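Local atomic coordinates of peptidoglycan-N-acetylglucosamine deacetylase BC_1974 (Bacillus cereus, PDB entry 5N1P), a protein that catalyses the zinc-dependent removal of acetyl groups from the N-acetylglucosamine residues of peptidoglycan, releasing acetate. Residues F8-G13 / G57-T62; T31-G36 / L95-Y100; E18-L23 / V46-A51. All coordinates share one frame; numbering follows the deposited sequence.

Contact 1 (F8-G13 / G57-T62); sequences FDDGPG and GMHSMT. With ZN (zinc ion), chain F; 8GK (~{N}-oxidanylnaphthalene-1-carboxamide), chain E.
His-59 sets its ring carbon CG anti to the backbone N (chi1 -164°), while Asp-10 sets its own CG anti to the carbonyl carbon (chi1 -61°), and the two torsions bring an imidazole and a carboxylate to one zinc ion. The CB of Asp-10 starts out away from the histidine, but the carboxylate comes back to it, so that OD1 binds the metal at 2.1 Å. NE2 of His-59 binds it at 2.1 Å as well. OD1 and NE2 lie close because both are ligands of the zinc and no hydrogen bond joins them; carboxylate and ring are nearly coplanar, 23° apart. A histidine suits this place because its second nitrogen, ND1, can donate to the backbone O of Arg-97, which fixes the rotation of the ring and orients NE2 on the metal. The other oxygen of Asp-10, OD2, accepts a hydrogen bond of 2.5 Å from the water that also binds the zinc. Asp-9 lies over one face of the imidazole, its CB 4.2 Å from the ring centroid in a CH-pi contact. Its OD1 is salt-bridged to Arg-97, and its OD2 comes within 2.8 Å of O14 of the hydroxamate inhibitor. That inhibitor chelates the zinc through O14 at 2.1 Å and more loosely through O12 at 2.5 Å. His-63 completes the protein ligands, giving the Asp-His-His metal triad of the carbohydrate esterase family 4 (NodB) active site, in which Asp-9 is the inferred proton acceptor beside the metal-binding Asp-10.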
loop_
_atom_site.group_PDB
_atom_site.type_symbol
_atom_site.label_atom_id
_atom_site.label_comp_id
_atom_site.label_asym_id
_atom_site.label_seq_id
_atom_site.Cartn_x
_atom_site.Cartn_y
_atom_site.Cartn_z
ATOM N N PHE A 8 -1.024 2.002 -2.017
ATOM C CA PHE A 8 -2.054 2.900 -1.513
ATOM C C PHE A 8 -2.642 2.327 -0.247
ATOM O O PHE A 8 -3.209 1.242 -0.270
ATOM C CB PHE A 8 -3.159 3.104 -2.550
ATOM C CG PHE A 8 -2.675 3.708 -3.826
ATOM C CD1 PHE A 8 -2.523 5.078 -3.929
ATOM C CD2 PHE A 8 -2.328 2.902 -4.906
ATOM C CE1 PHE A 8 -2.050 5.660 -5.111
ATOM C CE2 PHE A 8 -1.857 3.473 -6.093
ATOM C CZ PHE A 8 -1.711 4.854 -6.187
ATOM N N ASP A 9 -2.517 3.076 0.840
ATOM C CA ASP A 9 -2.965 2.662 2.171
ATOM C C ASP A 9 -4.289 3.297 2.599
ATOM O O ASP A 9 -4.629 4.402 2.164
ATOM C CB ASP A 9 -1.934 3.056 3.238
ATOM C CG ASP A 9 -0.669 2.216 3.209
ATOM O OD1 ASP A 9 -0.543 1.333 2.349
ATOM O OD2 ASP A 9 0.219 2.471 4.073
ATOM N N ASP A 10 -4.989 2.585 3.484
ATOM C CA ASP A 10 -6.070 3.086 4.352
ATOM C C ASP A 10 -7.454 2.975 3.712
ATOM O O ASP A 10 -8.451 3.327 4.345
ATOM C CB ASP A 10 -5.866 4.545 4.813
ATOM C CG ASP A 10 -4.593 4.763 5.643
ATOM O OD1 ASP A 10 -3.960 3.796 6.108
ATOM O OD2 ASP A 10 -4.233 5.942 5.860
ATOM N N GLY A 11 -7.530 2.468 2.486
ATOM C CA GLY A 11 -8.807 2.361 1.799
ATOM C C GLY A 11 -9.536 1.034 1.990
ATOM O O GLY A 11 -9.220 0.255 2.906
ATOM N N PRO A 12 -10.528 0.755 1.131
ATOM C CA PRO A 12 -10.962 1.651 0.046
ATOM C C PRO A 12 -11.752 2.853 0.535
ATOM O O PRO A 12 -12.116 2.964 1.714
ATOM C CB PRO A 12 -11.864 0.761 -0.831
ATOM C CG PRO A 12 -11.600 -0.655 -0.385
ATOM C CD PRO A 12 -11.202 -0.554 1.068
ATOM N N GLY A 13 -12.024 3.764 -0.384
ATOM C CA GLY A 13 -12.732 4.979 -0.030
ATOM C C GLY A 13 -13.351 5.607 -1.254
ATOM O O GLY A 13 -13.358 5.012 -2.329
ATOM N N GLY A 57 -3.758 -6.280 -0.277
ATOM C CA GLY A 57 -3.194 -6.774 0.973
ATOM C C GLY A 57 -3.823 -6.101 2.178
ATOM O O GLY A 57 -4.794 -5.356 2.053
ATOM N N MET A 58 -3.241 -6.351 3.350
ATOM C CA MET A 58 -3.865 -5.968 4.614
ATOM C C MET A 58 -3.166 -4.797 5.300
ATOM O O MET A 58 -1.939 -4.723 5.305
ATOM C CB MET A 58 -3.872 -7.149 5.591
ATOM C CG MET A 58 -4.892 -8.236 5.246
ATOM S SD MET A 58 -4.363 -9.372 3.957
ATOM C CE MET A 58 -2.879 -10.028 4.716
ATOM N N HIS A 59 -3.962 -3.926 5.917
ATOM C CA HIS A 59 -3.428 -2.768 6.661
ATOM C C HIS A 59 -4.027 -2.680 8.069
ATOM O O HIS A 59 -3.997 -1.617 8.675
ATOM C CB HIS A 59 -3.698 -1.470 5.896
ATOM C CG HIS A 59 -2.889 -0.288 6.356
ATOM N ND1 HIS A 59 -1.547 -0.367 6.668
ATOM C CD2 HIS A 59 -3.230 1.017 6.488
ATOM C CE1 HIS A 59 -1.100 0.838 6.987
ATOM N NE2 HIS A 59 -2.102 1.696 6.893
ATOM N N SER A 60 -4.552 -3.811 8.549
ATOM C CA SER A 60 -5.068 -4.046 9.905
ATOM C C SER A 60 -6.559 -3.712 10.042
ATOM O O SER A 60 -7.227 -3.342 9.068
ATOM C CB SER A 60 -4.270 -3.281 10.975
ATOM O OG SER A 60 -4.752 -1.952 11.165
ATOM N N MET A 61 -7.080 -3.898 11.253
ATOM C CA MET A 61 -8.486 -3.639 11.561
ATOM C C MET A 61 -8.675 -2.284 12.232
ATOM O O MET A 61 -9.579 -1.524 11.888
ATOM C CB MET A 61 -9.045 -4.725 12.491
ATOM C CG MET A 61 -9.098 -6.115 11.899
ATOM S SD MET A 61 -10.119 -6.296 10.410
ATOM C CE MET A 61 -11.713 -5.728 10.968
ATOM N N THR A 62 -7.813 -1.991 13.198
ATOM C CA THR A 62 -7.980 -0.818 14.050
ATOM C C THR A 62 -7.059 0.336 13.690
ATOM O O THR A 62 -7.325 1.479 14.069
ATOM C CB THR A 62 -7.733 -1.165 15.526
ATOM O OG1 THR A 62 -6.347 -1.500 15.716
ATOM C CG2 THR A 62 -8.602 -2.338 15.944
HETATM ZN ZN ZN F . -2.237 3.763 7.401
HETATM C C1 8GK E . 0.688 4.507 7.582
HETATM C C2 8GK E . 1.715 5.387 8.216
HETATM C C3 8GK E . 1.281 6.404 9.053
HETATM C C4 8GK E . 2.212 7.229 9.675
HETATM C C5 8GK E . 3.578 7.029 9.469
HETATM C C6 8GK E . 4.009 6.006 8.633
HETATM C C7 8GK E . 3.074 5.182 8.010
HETATM C C8 8GK E . 1.762 8.248 10.503
HETATM C C9 8GK E . 0.401 8.452 10.712
HETATM C C10 8GK E . -0.528 7.628 10.086
HETATM C C11 8GK E . -0.082 6.604 9.261
HETATM O O12 8GK E . 0.063 3.777 8.324
HETATM N N13 8GK E . 0.442 4.544 6.274
HETATM O O14 8GK E . -0.871 4.305 5.870
HETATM O O HOH W 1 -2.364 6.053 7.484
#

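Contact 2 (T31-G36 / L95-Y100); sequences TFFLIG and LTRPPY. With 8GK (~{N}-oxidanylnaphthalene-1-carboxamide), chain E.
Part of the second shell of the deacetylase active site lies here, where Arg-97, the partner of the inferred proton acceptor Asp-9, lies across the ring of Phe-33. CB of Arg-97 sits over the centre of that ring, 3.4 Å from the centroid and 15° off the normal, a close CH-pi contact. Bends at chi2 and chi3 then fold the arginine back over the same phenyl group, and CE2 of Phe-33 comes under one face of the guanidinium, 3.5 Å from CZ of Arg-97. The two planes are inclined by 47°, so this is an oblique overlap and not a parallel stack. A flat apolar ring suits the site: it packs against the aliphatic part of the arginine while the nitrogens also bond to Thr-7 OG1 and the backbone O of Trp-122. Such a set of partners probably holds the guanidinium steady. At the edge of the phenyl ring, CD2 of Leu-95 touches CZ of Phe-33 at 3.6 Å. Farther along, the backbone N of Tyr-100 donates a nearly straight hydrogen bond of 3.0 Å to O12 of the inhibitor, linking this segment to the ligand pocket. Strand 31-34 runs between strands 2-9 and 55-58 in the parallel sheet; Leu-34 packs on helix 43-51, whereas strand 95-96 pairs with 120-121 in a separate small sheet.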
loop_
_atom_site.group_PDB
_atom_site.type_symbol
_atom_site.label_atom_id
_atom_site.label_comp_id
_atom_site.label_asym_id
_atom_site.label_seq_id
_atom_site.Cartn_x
_atom_site.Cartn_y
_atom_site.Cartn_z
ATOM N N THR A 31 -0.622 -1.602 -5.824
ATOM C CA THR A 31 -0.823 -2.437 -4.641
ATOM C C THR A 31 -1.639 -1.646 -3.632
ATOM O O THR A 31 -1.370 -0.473 -3.413
ATOM C CB THR A 31 0.542 -2.854 -4.056
ATOM O OG1 THR A 31 1.253 -3.626 -5.038
ATOM C CG2 THR A 31 0.390 -3.666 -2.771
ATOM N N PHE A 32 -2.644 -2.283 -3.032
ATOM C CA PHE A 32 -3.551 -1.619 -2.102
ATOM C C PHE A 32 -3.511 -2.313 -0.761
ATOM O O PHE A 32 -3.604 -3.532 -0.713
ATOM C CB PHE A 32 -4.995 -1.647 -2.635
ATOM C CG PHE A 32 -5.200 -0.794 -3.850
ATOM C CD1 PHE A 32 -4.927 -1.284 -5.115
ATOM C CD2 PHE A 32 -5.611 0.519 -3.717
ATOM C CE1 PHE A 32 -5.084 -0.486 -6.231
ATOM C CE2 PHE A 32 -5.787 1.326 -4.829
ATOM C CZ PHE A 32 -5.521 0.822 -6.092
ATOM N N PHE A 33 -3.418 -1.550 0.325
ATOM C CA PHE A 33 -3.396 -2.113 1.672
ATOM C C PHE A 33 -4.608 -1.594 2.423
ATOM O O PHE A 33 -4.728 -0.395 2.687
ATOM C CB PHE A 33 -2.081 -1.747 2.390
ATOM C CG PHE A 33 -0.870 -2.405 1.786
ATOM C CD1 PHE A 33 -0.656 -3.772 1.943
ATOM C CD2 PHE A 33 0.065 -1.650 1.087
ATOM C CE1 PHE A 33 0.470 -4.379 1.419
ATOM C CE2 PHE A 33 1.202 -2.261 0.540
ATOM C CZ PHE A 33 1.399 -3.619 0.703
ATOM N N LEU A 34 -5.533 -2.506 2.707
ATOM C CA LEU A 34 -6.883 -2.140 3.102
ATOM C C LEU A 34 -7.130 -2.282 4.594
ATOM O O LEU A 34 -6.620 -3.204 5.232
ATOM C CB LEU A 34 -7.886 -3.015 2.350
ATOM C CG LEU A 34 -7.732 -3.078 0.823
ATOM C CD1 LEU A 34 -8.923 -3.863 0.262
ATOM C CD2 LEU A 34 -7.659 -1.674 0.254
ATOM N N ILE A 35 -7.959 -1.387 5.125
ATOM C CA ILE A 35 -8.386 -1.437 6.523
ATOM C C ILE A 35 -9.706 -2.186 6.610
ATOM O O ILE A 35 -10.600 -1.956 5.810
ATOM C CB ILE A 35 -8.538 -0.034 7.100
ATOM C CG1 ILE A 35 -7.163 0.642 7.157
ATOM C CG2 ILE A 35 -9.194 -0.098 8.473
ATOM C CD1 ILE A 35 -7.191 2.071 7.668
ATOM N N GLY A 36 -9.818 -3.100 7.574
ATOM C CA GLY A 36 -10.965 -3.997 7.641
ATOM C C GLY A 36 -12.336 -3.342 7.595
ATOM O O GLY A 36 -13.208 -3.814 6.883
ATOM N N LEU A 95 0.559 -10.475 2.086
ATOM C CA LEU A 95 1.342 -9.266 2.355
ATOM C C LEU A 95 0.597 -8.271 3.232
ATOM O O LEU A 95 -0.561 -7.931 2.980
ATOM C CB LEU A 95 1.756 -8.597 1.041
ATOM C CG LEU A 95 2.738 -7.428 1.185
ATOM C CD1 LEU A 95 4.085 -7.908 1.746
ATOM C CD2 LEU A 95 2.897 -6.750 -0.173
ATOM N N THR A 96 1.279 -7.803 4.271
ATOM C CA THR A 96 0.756 -6.796 5.170
ATOM C C THR A 96 1.626 -5.539 5.090
ATOM O O THR A 96 2.811 -5.608 4.781
ATOM C CB THR A 96 0.727 -7.288 6.635
ATOM O OG1 THR A 96 2.074 -7.381 7.140
ATOM C CG2 THR A 96 0.076 -8.652 6.715
ATOM N N ARG A 97 0.996 -4.405 5.346
ATOM C CA ARG A 97 1.682 -3.110 5.462
ATOM C C ARG A 97 1.401 -2.596 6.871
ATOM O O ARG A 97 0.250 -2.386 7.243
ATOM C CB ARG A 97 1.171 -2.162 4.370
ATOM C CG ARG A 97 1.256 -0.660 4.611
ATOM C CD ARG A 97 2.652 -0.074 4.424
ATOM N NE ARG A 97 3.385 -0.394 3.200
ATOM C CZ ARG A 97 3.246 0.223 2.025
ATOM N NH1 ARG A 97 2.298 1.139 1.847
ATOM N NH2 ARG A 97 4.026 -0.117 0.998
ATOM N N PRO A 98 2.452 -2.432 7.690
ATOM C CA PRO A 98 2.190 -2.021 9.078
ATOM C C PRO A 98 1.716 -0.581 9.181
ATOM O O PRO A 98 2.354 0.319 8.637
ATOM C CB PRO A 98 3.558 -2.156 9.777
ATOM C CG PRO A 98 4.411 -2.954 8.845
ATOM C CD PRO A 98 3.876 -2.730 7.447
ATOM N N PRO A 99 0.607 -0.357 9.892
ATOM C CA PRO A 99 0.308 1.029 10.233
ATOM C C PRO A 99 1.498 1.672 10.960
ATOM O O PRO A 99 2.074 1.058 11.854
ATOM C CB PRO A 99 -0.907 0.899 11.145
ATOM C CG PRO A 99 -1.604 -0.336 10.650
ATOM C CD PRO A 99 -0.486 -1.273 10.260
ATOM N N TYR A 100 1.857 2.885 10.551
ATOM C CA TYR A 100 2.982 3.647 11.111
ATOM C C TYR A 100 4.342 3.033 10.770
ATOM O O TYR A 100 5.379 3.480 11.280
ATOM C CB TYR A 100 2.834 3.822 12.635
ATOM C CG TYR A 100 1.456 4.323 12.987
ATOM C CD1 TYR A 100 1.082 5.645 12.725
ATOM C CD2 TYR A 100 0.511 3.472 13.525
ATOM C CE1 TYR A 100 -0.200 6.093 13.019
ATOM C CE2 TYR A 100 -0.765 3.911 13.814
ATOM C CZ TYR A 100 -1.114 5.219 13.556
ATOM O OH TYR A 100 -2.399 5.636 13.836
HETATM C C1 8GK E . 0.688 4.507 7.582
HETATM C C2 8GK E . 1.715 5.387 8.216
HETATM C C3 8GK E . 1.281 6.404 9.053
HETATM C C4 8GK E . 2.212 7.229 9.675
HETATM C C5 8GK E . 3.578 7.029 9.469
HETATM C C6 8GK E . 4.009 6.006 8.633
HETATM C C7 8GK E . 3.074 5.182 8.010
HETATM C C8 8GK E . 1.762 8.248 10.503
HETATM C C9 8GK E . 0.401 8.452 10.712
HETATM C C10 8GK E . -0.528 7.628 10.086
HETATM C C11 8GK E . -0.082 6.604 9.261
HETATM O O12 8GK E . 0.063 3.777 8.324
HETATM N N13 8GK E . 0.442 4.544 6.274
HETATM O O14 8GK E . -0.871 4.305 5.870
#

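Contact 3 (E18-L23 / V46-A51); sequences ELLNTL and VKRENA
Leu-20 slides its CB over one face of the Arg-48 guanidinium, off centre toward the rim, with CB 3.4 Å from NH2 of Arg-48. The two side chains run past each other in opposite directions, and CD1 of Leu-20 lies along the aliphatic part of the arginine, 3.9 Å from its CD. With CG anti to the backbone N (chi1 -159°), Arg-48 reaches across to the neighbouring helix and carries its charged end to Asn-21. There NH2 of Arg-48 donates to OD1 of Asn-21; the modelled 2.4 Å is shorter than such a bond should be, so its exact length is doubtful. Amide and guanidinium are turned 33° from one another. These are two helices of the parallel beta/alpha architecture of the NodB domain, both packing on strand 31-34; their short segments run almost parallel, 13° apart, with axes 10.9 Å from each other at closest approach. Arginine suits the partly exposed side of this interface, since its long chain can cover a leucine while its tip meets polar partners; NE is also salt-bridged to Glu-52, just beyond the helix. Deeper in, CD1 of Leu-20 meets the methylene CG of Glu-49 at 3.9 Å, the two side chains crossing at about a right angle. Leu-20 also touches His-54, and Glu-49 continues inward to lie against Phe-32 and Leu-34.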
loop_
_atom_site.group_PDB
_atom_site.type_symbol
_atom_site.label_atom_id
_atom_site.label_comp_id
_atom_site.label_asym_id
_atom_site.label_seq_id
_atom_site.Cartn_x
_atom_site.Cartn_y
_atom_site.Cartn_z
ATOM N N GLU A 18 -11.998 6.344 -8.920
ATOM C CA GLU A 18 -11.295 7.260 -9.808
ATOM C C GLU A 18 -9.826 6.873 -9.981
ATOM O O GLU A 18 -9.287 6.912 -11.091
ATOM C CB GLU A 18 -11.388 8.693 -9.286
ATOM C CG GLU A 18 -10.636 9.688 -10.153
ATOM C CD GLU A 18 -10.881 11.115 -9.732
ATOM O OE1 GLU A 18 -11.626 11.315 -8.749
ATOM O OE2 GLU A 18 -10.331 12.032 -10.386
ATOM N N LEU A 19 -9.179 6.500 -8.882
ATOM C CA LEU A 19 -7.803 6.036 -8.957
ATOM C C LEU A 19 -7.678 4.811 -9.864
ATOM O O LEU A 19 -6.783 4.741 -10.703
ATOM C CB LEU A 19 -7.273 5.713 -7.559
ATOM C CG LEU A 19 -5.882 5.081 -7.512
ATOM C CD1 LEU A 19 -4.824 5.977 -8.176
ATOM C CD2 LEU A 19 -5.502 4.796 -6.060
ATOM N N LEU A 20 -8.575 3.850 -9.692
ATOM C CA LEU A 20 -8.553 2.646 -10.512
ATOM C C LEU A 20 -8.702 2.966 -11.990
ATOM O O LEU A 20 -8.049 2.349 -12.832
ATOM C CB LEU A 20 -9.652 1.682 -10.066
ATOM C CG LEU A 20 -9.337 1.006 -8.733
ATOM C CD1 LEU A 20 -10.556 0.271 -8.222
ATOM C CD2 LEU A 20 -8.163 0.044 -8.902
ATOM N N ASN A 21 -9.549 3.940 -12.306
ATOM C CA ASN A 21 -9.735 4.345 -13.694
ATOM C C ASN A 21 -8.468 4.992 -14.240
ATOM O O ASN A 21 -8.074 4.747 -15.377
ATOM C CB ASN A 21 -10.929 5.286 -13.818
ATOM C CG ASN A 21 -12.246 4.596 -13.499
ATOM O OD1 ASN A 21 -12.363 3.375 -13.621
ATOM N ND2 ASN A 21 -13.240 5.372 -13.083
ATOM N N THR A 22 -7.809 5.791 -13.408
ATOM C CA THR A 22 -6.567 6.441 -13.805
ATOM C C THR A 22 -5.472 5.406 -14.070
ATOM O O THR A 22 -4.759 5.487 -15.072
ATOM C CB THR A 22 -6.110 7.449 -12.727
ATOM O OG1 THR A 22 -7.087 8.496 -12.629
ATOM C CG2 THR A 22 -4.753 8.054 -13.081
ATOM N N LEU A 23 -5.353 4.421 -13.181
ATOM C CA LEU A 23 -4.362 3.365 -13.349
ATOM C C LEU A 23 -4.611 2.577 -14.641
ATOM O O LEU A 23 -3.677 2.289 -15.396
ATOM C CB LEU A 23 -4.373 2.431 -12.135
ATOM C CG LEU A 23 -3.868 3.097 -10.844
ATOM C CD1 LEU A 23 -4.157 2.222 -9.630
ATOM C CD2 LEU A 23 -2.376 3.401 -10.966
ATOM N N VAL A 46 -13.052 -3.528 -3.389
ATOM C CA VAL A 46 -12.078 -4.579 -3.146
ATOM C C VAL A 46 -12.059 -5.541 -4.327
ATOM O O VAL A 46 -11.000 -5.922 -4.825
ATOM C CB VAL A 46 -12.386 -5.362 -1.847
ATOM C CG1 VAL A 46 -11.368 -6.475 -1.652
ATOM C CG2 VAL A 46 -12.427 -4.425 -0.638
ATOM N N LYS A 47 -13.248 -5.920 -4.785
ATOM C CA LYS A 47 -13.370 -6.834 -5.920
ATOM C C LYS A 47 -12.732 -6.231 -7.161
ATOM O O LYS A 47 -11.975 -6.889 -7.883
ATOM C CB LYS A 47 -14.834 -7.158 -6.191
ATOM C CG LYS A 47 -15.022 -8.226 -7.249
ATOM C CD LYS A 47 -16.485 -8.640 -7.353
ATOM C CE LYS A 47 -16.949 -9.298 -6.064
ATOM N NZ LYS A 47 -17.695 -10.568 -6.324
ATOM N N ARG A 48 -13.017 -4.962 -7.392
ATOM C CA ARG A 48 -12.509 -4.305 -8.572
ATOM C C ARG A 48 -10.973 -4.157 -8.545
ATOM O O ARG A 48 -10.300 -4.364 -9.561
ATOM C CB ARG A 48 -13.197 -2.951 -8.719
ATOM C CG ARG A 48 -13.138 -2.447 -10.102
ATOM C CD ARG A 48 -13.676 -1.051 -10.243
ATOM N NE ARG A 48 -12.879 -0.448 -11.290
ATOM C CZ ARG A 48 -12.819 0.842 -11.557
ATOM N NH1 ARG A 48 -13.564 1.706 -10.880
ATOM N NH2 ARG A 48 -12.012 1.251 -12.517
ATOM N N GLU A 49 -10.416 -3.814 -7.386
ATOM C CA GLU A 49 -8.959 -3.726 -7.245
ATOM C C GLU A 49 -8.300 -5.027 -7.681
ATOM O O GLU A 49 -7.382 -5.026 -8.512
ATOM C CB GLU A 49 -8.570 -3.395 -5.798
ATOM C CG GLU A 49 -8.819 -1.929 -5.451
ATOM C CD GLU A 49 -8.636 -1.603 -3.974
ATOM O OE1 GLU A 49 -8.185 -2.473 -3.198
ATOM O OE2 GLU A 49 -8.951 -0.451 -3.602
ATOM N N ASN A 50 -8.788 -6.137 -7.132
ATOM C CA ASN A 50 -8.221 -7.435 -7.418
ATOM C C ASN A 50 -8.467 -7.879 -8.867
ATOM O O ASN A 50 -7.580 -8.448 -9.503
ATOM C CB ASN A 50 -8.787 -8.464 -6.437
ATOM C CG ASN A 50 -8.320 -9.857 -6.737
ATOM O OD1 ASN A 50 -9.097 -10.697 -7.211
ATOM N ND2 ASN A 50 -7.048 -10.113 -6.492
ATOM N N ALA A 51 -9.657 -7.592 -9.388
ATOM C CA ALA A 51 -10.023 -7.996 -10.743
ATOM C C ALA A 51 -9.228 -7.270 -11.813
ATOM O O ALA A 51 -9.044 -7.796 -12.917
ATOM C CB ALA A 51 -11.511 -7.768 -10.975
#

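How the contacts relate
From the N terminus, strand 2-9 leads into 8-13, and helix 16-25, strand 31-34 and helix 43-51 follow before 57-62 returns to the metal, closing the loop of contact 1. Contact 3 is nested inside that loop, joining two of its helices. Contact 2 starts within the loop at 31-36 and closes beyond it at 95-100, so it crosses both contact 1 and contact 3. Contact 1 and the 31-36 side of contact 2 reach the same parallel sheet, both contacts touch the inhibitor, and Asp-9 packs on Phe-33. Contact 3 lies about 14 Å centre to centre from contact 1; its Leu-19 packs on Phe-8 of contact 1 and Phe-32 of contact 2, tying helix to sheet.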